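Local coordinates for small ribosomal subunit biogenesis GTPase RsgA (Thermotoga maritima, PDB 1U0L), which probably hydrolyses GTP slowly as a circularly permuted, zinc-containing GTPase and assists the late maturation of the 30S ribosomal subunit, at residues 104-109 against 292-297; 246-251 against 286-291; 255-260 against 266-271. All coordinates share one frame; numbering follows the deposited sequence.

Contact 1: 104-109 against 292-297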
loop_
_atom_site.group_PDB
_atom_site.type_symbol
_atom_site.label_atom_id
_atom_site.label_comp_id
_atom_site.label_asym_id
_atom_site.label_seq_id
_atom_site.Cartn_x
_atom_site.Cartn_y
_atom_site.Cartn_z
ATOM N N ILE A 104 7.193 -6.653 8.447
ATOM C CA ILE A 104 7.551 -6.082 7.152
ATOM C C ILE A 104 7.153 -6.985 5.979
ATOM O O ILE A 104 6.618 -6.509 4.973
ATOM C CB ILE A 104 9.064 -5.825 7.030
ATOM C CG1 ILE A 104 9.519 -4.767 8.022
ATOM C CG2 ILE A 104 9.388 -5.348 5.637
ATOM C CD1 ILE A 104 10.985 -4.440 7.908
ATOM N N ASP A 105 7.418 -8.283 6.100
ATOM C CA ASP A 105 7.091 -9.207 5.022
ATOM C C ASP A 105 5.596 -9.454 4.887
ATOM O O ASP A 105 5.104 -9.762 3.796
ATOM C CB ASP A 105 7.846 -10.532 5.201
ATOM C CG ASP A 105 9.344 -10.357 5.062
ATOM O OD1 ASP A 105 9.764 -9.384 4.377
ATOM O OD2 ASP A 105 10.098 -11.186 5.626
ATOM N N LYS A 106 4.867 -9.311 5.989
ATOM C CA LYS A 106 3.427 -9.506 5.935
ATOM C C LYS A 106 2.849 -8.319 5.168
ATOM O O LYS A 106 1.911 -8.461 4.372
ATOM C CB LYS A 106 2.849 -9.590 7.337
ATOM C CG LYS A 106 1.352 -9.596 7.363
ATOM C CD LYS A 106 0.816 -10.240 8.602
ATOM C CE LYS A 106 1.133 -11.724 8.602
ATOM N NZ LYS A 106 0.488 -12.400 9.775
ATOM N N PHE A 107 3.437 -7.148 5.394
ATOM C CA PHE A 107 3.007 -5.941 4.704
ATOM C C PHE A 107 3.279 -6.077 3.213
ATOM O O PHE A 107 2.399 -5.797 2.387
ATOM C CB PHE A 107 3.734 -4.721 5.261
ATOM C CG PHE A 107 2.981 -4.030 6.342
ATOM C CD1 PHE A 107 3.622 -3.624 7.506
ATOM C CD2 PHE A 107 1.617 -3.785 6.203
ATOM C CE1 PHE A 107 2.911 -2.979 8.525
ATOM C CE2 PHE A 107 0.893 -3.141 7.213
ATOM C CZ PHE A 107 1.544 -2.737 8.382
ATOM N N LEU A 108 4.496 -6.511 2.876
ATOM C CA LEU A 108 4.875 -6.700 1.482
ATOM C C LEU A 108 3.974 -7.752 0.836
ATOM O O LEU A 108 3.508 -7.562 -0.283
ATOM C CB LEU A 108 6.345 -7.119 1.381
ATOM C CG LEU A 108 7.350 -6.041 1.797
ATOM C CD1 LEU A 108 8.744 -6.634 1.876
ATOM C CD2 LEU A 108 7.311 -4.886 0.808
ATOM N N VAL A 109 3.712 -8.849 1.542
ATOM C CA VAL A 109 2.845 -9.892 1.008
ATOM C C VAL A 109 1.509 -9.258 0.618
ATOM O O VAL A 109 0.992 -9.499 -0.473
ATOM C CB VAL A 109 2.600 -11.016 2.040
ATOM C CG1 VAL A 109 1.471 -11.918 1.571
ATOM C CG2 VAL A 109 3.866 -11.841 2.223
ATOM N N PHE A 292 3.057 -19.432 6.056
ATOM C CA PHE A 292 2.499 -20.594 5.389
ATOM C C PHE A 292 1.663 -21.379 6.394
ATOM O O PHE A 292 0.441 -21.497 6.255
ATOM C CB PHE A 292 3.617 -21.489 4.839
ATOM C CG PHE A 292 3.113 -22.677 4.073
ATOM C CD1 PHE A 292 2.777 -22.562 2.734
ATOM C CD2 PHE A 292 2.892 -23.892 4.713
ATOM C CE1 PHE A 292 2.215 -23.641 2.039
ATOM C CE2 PHE A 292 2.328 -24.977 4.029
ATOM C CZ PHE A 292 1.990 -24.846 2.690
ATOM N N TYR A 293 2.326 -21.907 7.417
ATOM C CA TYR A 293 1.646 -22.689 8.442
ATOM C C TYR A 293 0.467 -21.948 9.112
ATOM O O TYR A 293 -0.547 -22.564 9.478
ATOM C CB TYR A 293 2.682 -23.156 9.469
ATOM C CG TYR A 293 3.522 -24.325 8.976
ATOM C CD1 TYR A 293 4.839 -24.503 9.407
ATOM C CD2 TYR A 293 2.996 -25.262 8.082
ATOM C CE1 TYR A 293 5.612 -25.574 8.957
ATOM C CE2 TYR A 293 3.759 -26.341 7.628
ATOM C CZ TYR A 293 5.065 -26.487 8.067
ATOM O OH TYR A 293 5.821 -27.537 7.596
ATOM N N GLU A 294 0.601 -20.630 9.255
ATOM C CA GLU A 294 -0.449 -19.812 9.848
ATOM C C GLU A 294 -1.705 -19.844 8.991
ATOM O O GLU A 294 -2.816 -19.756 9.509
ATOM C CB GLU A 294 0.019 -18.370 9.994
ATOM C CG GLU A 294 0.689 -18.077 11.313
ATOM C CD GLU A 294 1.288 -16.688 11.373
ATOM O OE1 GLU A 294 0.614 -15.721 10.951
ATOM O OE2 GLU A 294 2.432 -16.560 11.851
ATOM N N LEU A 295 -1.533 -19.968 7.680
ATOM C CA LEU A 295 -2.676 -19.995 6.780
ATOM C C LEU A 295 -3.324 -21.374 6.738
ATOM O O LEU A 295 -4.507 -21.491 6.415
ATOM C CB LEU A 295 -2.255 -19.561 5.367
ATOM C CG LEU A 295 -1.764 -18.112 5.210
ATOM C CD1 LEU A 295 -1.328 -17.839 3.770
ATOM C CD2 LEU A 295 -2.873 -17.163 5.613
ATOM N N LEU A 296 -2.556 -22.414 7.069
ATOM C CA LEU A 296 -3.072 -23.789 7.065
ATOM C C LEU A 296 -4.122 -24.034 8.131
ATOM O O LEU A 296 -5.011 -24.865 7.942
ATOM C CB LEU A 296 -1.944 -24.790 7.261
ATOM C CG LEU A 296 -1.269 -25.324 6.006
ATOM C CD1 LEU A 296 -0.157 -26.268 6.413
ATOM C CD2 LEU A 296 -2.300 -26.019 5.126
ATOM N N GLY A 297 -3.991 -23.333 9.258
ATOM C CA GLY A 297 -4.953 -23.460 10.337
ATOM C C GLY A 297 -6.259 -22.796 9.937
ATOM O O GLY A 297 -6.488 -21.616 10.216
#
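K106 and E294 reach toward each other from two well-separated helices and meet through their charged ends. The ammonium NZ of K106 stands 3.5 Å from OE1 of E294, a salt bridge at the long end of the range, with no hydrogen bond between the segments beside it. The backbones are well apart here: the closest pair of alpha carbons, K106 CA and F292 CA, lies 11.1 Å apart. Lysine can span this because its CG lies opposite the backbone N (chi1 172°), and a bend at chi3 then turns the amine toward the glutamate. E294 comes to meet it with a chain extended beyond CG, and the two side chains cross at about a right angle.

This charged end is the loose, partly solvent-open side of the contact. NZ of K106 is held more firmly by the hydroxyl of Y102, while OE2 of E294 has a long, weak ion pair with K290. The packed side begins further up the lysine chain, where the methylene K106 CE packs against the sulfur M291 SD. Deeper still, V109 and L295 are buried but do not touch each other; both pack on L244, and V109 also meets M291.

The contact thus bridges helix 101-113 of the GTPase domain and the end of helix 282-296, whose helical geometry is lost at G297. Helix 241-244 touches both helices, through L244 against V109 and L295, and helix 130-143 packs against I104 and L108 on another side of 101-113.

Contact 2: 246-251 against 286-291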
loop_
_atom_site.group_PDB
_atom_site.type_symbol
_atom_site.label_atom_id
_atom_site.label_comp_id
_atom_site.label_asym_id
_atom_site.label_seq_id
_atom_site.Cartn_x
_atom_site.Cartn_y
_atom_site.Cartn_z
ATOM N N HIS A 246 3.714 -16.943 -4.068
ATOM C CA HIS A 246 3.752 -15.994 -5.176
ATOM C C HIS A 246 3.879 -14.561 -4.682
ATOM O O HIS A 246 3.927 -13.626 -5.474
ATOM C CB HIS A 246 2.476 -16.086 -6.016
ATOM C CG HIS A 246 2.213 -17.444 -6.577
ATOM N ND1 HIS A 246 3.138 -18.128 -7.333
ATOM C CD2 HIS A 246 1.131 -18.253 -6.482
ATOM C CE1 HIS A 246 2.640 -19.303 -7.674
ATOM N NE2 HIS A 246 1.423 -19.402 -7.171
ATOM N N TYR A 247 3.928 -14.379 -3.373
ATOM C CA TYR A 247 4.011 -13.043 -2.829
ATOM C C TYR A 247 5.359 -12.748 -2.180
ATOM O O TYR A 247 5.489 -11.875 -1.313
ATOM C CB TYR A 247 2.844 -12.859 -1.876
ATOM C CG TYR A 247 1.518 -13.018 -2.595
ATOM C CD1 TYR A 247 0.418 -13.593 -1.960
ATOM C CD2 TYR A 247 1.350 -12.551 -3.904
ATOM C CE1 TYR A 247 -0.820 -13.698 -2.605
ATOM C CE2 TYR A 247 0.117 -12.646 -4.553
ATOM C CZ TYR A 247 -0.957 -13.216 -3.893
ATOM O OH TYR A 247 -2.189 -13.255 -4.490
ATOM N N PHE A 248 6.361 -13.493 -2.632
ATOM C CA PHE A 248 7.740 -13.346 -2.193
ATOM C C PHE A 248 8.574 -13.318 -3.475
ATOM O O PHE A 248 9.081 -14.359 -3.895
ATOM C CB PHE A 248 8.171 -14.543 -1.348
ATOM C CG PHE A 248 7.822 -14.429 0.110
ATOM C CD1 PHE A 248 6.531 -14.675 0.555
ATOM C CD2 PHE A 248 8.800 -14.062 1.038
ATOM C CE1 PHE A 248 6.206 -14.559 1.898
ATOM C CE2 PHE A 248 8.497 -13.939 2.384
ATOM C CZ PHE A 248 7.188 -14.188 2.822
ATOM N N LYS A 249 8.682 -12.144 -4.105
ATOM C CA LYS A 249 9.451 -11.980 -5.342
ATOM C C LYS A 249 10.482 -13.082 -5.527
ATOM O O LYS A 249 10.384 -13.879 -6.456
ATOM C CB LYS A 249 10.219 -10.659 -5.356
ATOM C CG LYS A 249 9.420 -9.377 -5.518
ATOM C CD LYS A 249 10.367 -8.256 -5.990
ATOM C CE LYS A 249 9.683 -6.927 -6.019
ATOM N NZ LYS A 249 8.341 -7.031 -6.682
ATOM N N GLU A 250 11.477 -13.104 -4.639
ATOM C CA GLU A 250 12.563 -14.086 -4.684
ATOM C C GLU A 250 12.128 -15.462 -5.159
ATOM O O GLU A 250 12.835 -16.099 -5.931
ATOM C CB GLU A 250 13.216 -14.252 -3.308
ATOM C CG GLU A 250 13.594 -12.973 -2.628
ATOM C CD GLU A 250 12.650 -12.642 -1.500
ATOM O OE1 GLU A 250 11.424 -12.586 -1.753
ATOM O OE2 GLU A 250 13.139 -12.444 -0.367
ATOM N N PHE A 251 10.984 -15.931 -4.674
ATOM C CA PHE A 251 10.471 -17.240 -5.061
ATOM C C PHE A 251 9.838 -17.095 -6.443
ATOM O O PHE A 251 8.699 -16.625 -6.565
ATOM C CB PHE A 251 9.400 -17.723 -4.071
ATOM C CG PHE A 251 9.837 -17.730 -2.622
ATOM C CD1 PHE A 251 11.018 -17.123 -2.218
ATOM C CD2 PHE A 251 9.024 -18.310 -1.653
ATOM C CE1 PHE A 251 11.376 -17.093 -0.886
ATOM C CE2 PHE A 251 9.379 -18.281 -0.316
ATOM C CZ PHE A 251 10.554 -17.672 0.068
ATOM N N GLU A 286 12.119 -17.862 6.434
ATOM C CA GLU A 286 11.597 -18.068 7.775
ATOM C C GLU A 286 10.189 -17.531 7.952
ATOM O O GLU A 286 9.280 -18.268 8.348
ATOM C CB GLU A 286 12.542 -17.402 8.775
ATOM C CG GLU A 286 12.217 -17.639 10.226
ATOM C CD GLU A 286 13.246 -17.009 11.138
ATOM O OE1 GLU A 286 13.380 -15.767 11.119
ATOM O OE2 GLU A 286 13.927 -17.757 11.868
ATOM N N ASN A 287 10.011 -16.248 7.650
ATOM C CA ASN A 287 8.714 -15.610 7.792
ATOM C C ASN A 287 7.682 -16.210 6.837
ATOM O O ASN A 287 6.500 -16.368 7.208
ATOM C CB ASN A 287 8.854 -14.103 7.578
ATOM C CG ASN A 287 9.709 -13.448 8.645
ATOM O OD1 ASN A 287 9.501 -13.675 9.833
ATOM N ND2 ASN A 287 10.674 -12.627 8.228
ATOM N N TYR A 288 8.123 -16.550 5.618
ATOM C CA TYR A 288 7.230 -17.152 4.636
ATOM C C TYR A 288 6.691 -18.488 5.171
ATOM O O TYR A 288 5.493 -18.763 5.086
ATOM C CB TYR A 288 7.945 -17.392 3.306
ATOM C CG TYR A 288 7.208 -18.407 2.459
ATOM C CD1 TYR A 288 5.902 -18.163 2.016
ATOM C CD2 TYR A 288 7.766 -19.663 2.206
ATOM C CE1 TYR A 288 5.173 -19.143 1.359
ATOM C CE2 TYR A 288 7.047 -20.651 1.551
ATOM C CZ TYR A 288 5.752 -20.390 1.133
ATOM O OH TYR A 288 5.033 -21.391 0.518
ATOM N N VAL A 289 7.573 -19.322 5.716
ATOM C CA VAL A 289 7.142 -20.606 6.266
ATOM C C VAL A 289 6.191 -20.406 7.449
ATOM O O VAL A 289 5.179 -21.098 7.555
ATOM C CB VAL A 289 8.347 -21.451 6.723
ATOM C CG1 VAL A 289 7.865 -22.701 7.433
ATOM C CG2 VAL A 289 9.197 -21.816 5.521
ATOM N N LYS A 290 6.525 -19.460 8.333
ATOM C CA LYS A 290 5.689 -19.137 9.489
ATOM C C LYS A 290 4.303 -18.770 8.976
ATOM O O LYS A 290 3.288 -19.306 9.431
ATOM C CB LYS A 290 6.275 -17.948 10.248
ATOM C CG LYS A 290 5.399 -17.425 11.385
ATOM C CD LYS A 290 5.399 -18.343 12.603
ATOM C CE LYS A 290 4.515 -17.785 13.714
ATOM N NZ LYS A 290 4.860 -16.371 14.040
ATOM N N MET A 291 4.267 -17.851 8.015
ATOM C CA MET A 291 3.002 -17.428 7.425
ATOM C C MET A 291 2.294 -18.604 6.763
ATOM O O MET A 291 1.084 -18.761 6.900
ATOM C CB MET A 291 3.231 -16.297 6.412
ATOM C CG MET A 291 3.130 -14.908 7.042
ATOM S SD MET A 291 3.170 -13.506 5.920
ATOM C CE MET A 291 4.922 -13.201 5.873
#
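The ring of Y288 meets two phenylalanines of one loop and plays a different part toward each. It presents its edge to the face of F248, the ring centroids lying 5.2 Å apart and the planes 69° to one another, and it offers one of its own faces to the edge of F251, with centroids 5.1 Å apart and planes at 89°. Both pairs are T-shaped. In the second, F251 CE2 comes down on the tyrosine at CD2 and CG, near the rim of the ring. The first is reinforced lower down the tyrosine side chain: Y288 CB sits over the F248 face in a CH-pi contact, 3.6 Å from the centroid of that ring. With CB set over the F248 face by the backbone, a chi1 of 161° turns the tyrosine ring so that its edge also meets F248.

F248, F251 and Y288 form an aromatic cluster, by which the loop following helix 241-244 is laid on helix 282-296 beside the zinc finger. The two phenylalanines are brought together by a loop turn in which F251 N bonds back to F248 O, and F248 CB lies over the centre of the F251 ring. F251 has a further edge-to-face partner in the zinc ligand H263. An alanine at F248 would remove the face on which Y288 rests and is likely to open a gap beneath the tyrosine, leaving M291 without its aromatic neighbour.

That methionine approaches F248 at the ring edge, with M291 CE 3.9 Å from F248 CZ. The far end of Y288 is fixed separately: its OH is hydrogen-bonded to the carbonyl O of N262.

Contact 3: 255-260 against 266-271. With ZN (zinc ion), chain D.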
loop_
_atom_site.group_PDB
_atom_site.type_symbol
_atom_site.label_atom_id
_atom_site.label_comp_id
_atom_site.label_asym_id
_atom_site.label_seq_id
_atom_site.Cartn_x
_atom_site.Cartn_y
_atom_site.Cartn_z
ATOM N N GLN A 255 13.862 -22.963 -9.349
ATOM C CA GLN A 255 13.218 -24.191 -9.814
ATOM C C GLN A 255 13.254 -25.294 -8.769
ATOM O O GLN A 255 14.309 -25.611 -8.206
ATOM C CB GLN A 255 13.871 -24.696 -11.107
ATOM C CG GLN A 255 13.311 -24.079 -12.384
ATOM C CD GLN A 255 13.343 -22.565 -12.362
ATOM O OE1 GLN A 255 14.410 -21.957 -12.278
ATOM N NE2 GLN A 255 12.168 -21.945 -12.433
ATOM N N CYS A 256 12.085 -25.873 -8.524
ATOM C CA CYS A 256 11.918 -26.949 -7.556
ATOM C C CYS A 256 11.458 -28.223 -8.265
ATOM O O CYS A 256 10.675 -28.165 -9.221
ATOM C CB CYS A 256 10.877 -26.555 -6.496
ATOM S SG CYS A 256 11.340 -25.171 -5.434
ATOM N N PHE A 257 11.930 -29.369 -7.780
ATOM C CA PHE A 257 11.572 -30.649 -8.371
ATOM C C PHE A 257 10.090 -30.758 -8.706
ATOM O O PHE A 257 9.722 -30.815 -9.874
ATOM C CB PHE A 257 11.945 -31.795 -7.438
ATOM C CG PHE A 257 11.644 -33.150 -8.007
ATOM C CD1 PHE A 257 12.502 -33.740 -8.933
ATOM C CD2 PHE A 257 10.487 -33.828 -7.642
ATOM C CE1 PHE A 257 12.211 -34.984 -9.487
ATOM C CE2 PHE A 257 10.188 -35.072 -8.189
ATOM C CZ PHE A 257 11.053 -35.649 -9.114
ATOM N N PHE A 258 9.246 -30.779 -7.676
ATOM C CA PHE A 258 7.809 -30.915 -7.866
ATOM C C PHE A 258 7.085 -29.748 -8.516
ATOM O O PHE A 258 7.549 -28.611 -8.481
ATOM C CB PHE A 258 7.128 -31.227 -6.534
ATOM C CG PHE A 258 7.520 -32.552 -5.949
ATOM C CD1 PHE A 258 8.648 -32.665 -5.146
ATOM C CD2 PHE A 258 6.769 -33.697 -6.221
ATOM C CE1 PHE A 258 9.025 -33.900 -4.618
ATOM C CE2 PHE A 258 7.139 -34.937 -5.698
ATOM C CZ PHE A 258 8.269 -35.039 -4.896
ATOM N N SER A 259 5.937 -30.065 -9.116
ATOM C CA SER A 259 5.069 -29.091 -9.774
ATOM C C SER A 259 4.391 -28.307 -8.657
ATOM O O SER A 259 3.638 -28.866 -7.851
ATOM C CB SER A 259 4.018 -29.815 -10.629
ATOM O OG SER A 259 3.037 -28.922 -11.136
ATOM N N ASP A 260 4.662 -27.011 -8.611
ATOM C CA ASP A 260 4.109 -26.157 -7.565
ATOM C C ASP A 260 4.521 -26.687 -6.186
ATOM O O ASP A 260 3.714 -27.220 -5.426
ATOM C CB ASP A 260 2.581 -26.085 -7.656
ATOM C CG ASP A 260 1.987 -25.079 -6.673
ATOM O OD1 ASP A 260 2.371 -23.888 -6.736
ATOM O OD2 ASP A 260 1.141 -25.474 -5.843
ATOM N N GLU A 266 8.766 -30.295 0.930
ATOM C CA GLU A 266 9.175 -30.866 -0.359
ATOM C C GLU A 266 10.667 -31.224 -0.516
ATOM O O GLU A 266 11.566 -30.407 -0.322
ATOM C CB GLU A 266 8.730 -29.969 -1.513
ATOM C CG GLU A 266 7.207 -29.888 -1.723
ATOM C CD GLU A 266 6.526 -28.812 -0.878
ATOM O OE1 GLU A 266 7.234 -28.046 -0.191
ATOM O OE2 GLU A 266 5.276 -28.726 -0.911
ATOM N N PRO A 267 10.920 -32.488 -0.891
ATOM C CA PRO A 267 12.168 -33.219 -1.141
ATOM C C PRO A 267 13.293 -32.478 -1.845
ATOM O O PRO A 267 14.463 -32.694 -1.550
ATOM C CB PRO A 267 11.690 -34.416 -1.947
ATOM C CG PRO A 267 10.372 -34.703 -1.307
ATOM C CD PRO A 267 9.754 -33.347 -1.199
ATOM N N GLU A 268 12.946 -31.619 -2.785
ATOM C CA GLU A 268 13.966 -30.889 -3.515
ATOM C C GLU A 268 13.367 -29.540 -3.819
ATOM O O GLU A 268 12.331 -29.447 -4.478
ATOM C CB GLU A 268 14.303 -31.615 -4.811
ATOM C CG GLU A 268 15.402 -30.956 -5.615
ATOM C CD GLU A 268 15.642 -31.639 -6.951
ATOM O OE1 GLU A 268 15.934 -32.851 -6.969
ATOM O OE2 GLU A 268 15.527 -30.946 -7.988
ATOM N N CYS A 269 14.018 -28.491 -3.347
ATOM C CA CYS A 269 13.478 -27.166 -3.561
ATOM C C CYS A 269 14.528 -26.141 -3.946
ATOM O O CYS A 269 15.465 -25.908 -3.193
ATOM C CB CYS A 269 12.776 -26.714 -2.289
ATOM S SG CYS A 269 12.173 -25.049 -2.380
ATOM N N GLY A 270 14.365 -25.521 -5.110
ATOM C CA GLY A 270 15.324 -24.516 -5.525
ATOM C C GLY A 270 15.342 -23.360 -4.542
ATOM O O GLY A 270 16.373 -22.700 -4.331
ATOM N N VAL A 271 14.183 -23.112 -3.944
ATOM C CA VAL A 271 14.065 -22.053 -2.969
ATOM C C VAL A 271 14.829 -22.480 -1.722
ATOM O O VAL A 271 15.704 -21.747 -1.256
ATOM C CB VAL A 271 12.598 -21.780 -2.609
ATOM C CG1 VAL A 271 12.545 -20.879 -1.393
ATOM C CG2 VAL A 271 11.895 -21.108 -3.778
HETATM ZN ZN ZN D . 10.155 -25.534 -3.545
#
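E268 lies across from F257, and its backbone O touches C256 CB, where the two arms of the zinc finger run past one another; E268, C256 and F258 have the most surface buried between the segments. C256 supplies SG to the zinc ion at 2.3 Å, and C269, next to E268, supplies its own SG at 2.4 Å; C261 and H263 from the intervening loop complete the site. The metal thus holds together two arms whose end-to-end directions are 151° apart. A weak hydrogen bond runs between the arms from F257 N to E268 O.

E268 does much of its packing with its aliphatic part. E268 CB touches F257 CB at 3.5 Å, and the extended chain crosses that of F257 at about a right angle, bringing the carboxylate past F257 CB with its plane turned 65° from the phenyl ring. The ring itself leads away from the glutamate, carried to the side of the carbonyl carbon by a chi1 of -178°; F257 CD2 instead lies over the rim of one face of F258.

F258 continues this surface patch on the outer side of the finger. F258 CE1 abuts P267 CD at 3.5 Å, the proline and phenylalanine side chains also crossing at about a right angle.

At the metal end, C269 occupies the N-cap of helix 270-277, and its SG caps a backbone N of that helix as well as binding zinc. At G270, which has no side chain, CA makes a CA-H...O contact with Q255 O at 3.1 Å.

Contacts 1 and 2 share helix 282-296 and lie about 8 Å apart between centres. They touch: D105 OD2 is 3.0 Å from N287 ND2, a probable hydrogen bond, and V109 CG1 packs 3.8 Å from Y247 CB. Contact 3 lies farther out, its centre about 14 Å from that of contact 2 and about 20 Å from that of contact 1; it touches contact 2 where F251 CE1 meets V271 CG1 at 4.0 Å. The F251 side chain is about 8 Å from the zinc ion, whereas at the other end that of K106 is about 9 Å from the side chain of L177, an inferred GTP-binding residue. Contact 2 therefore joins the other two, between the GTPase domain and the zinc finger.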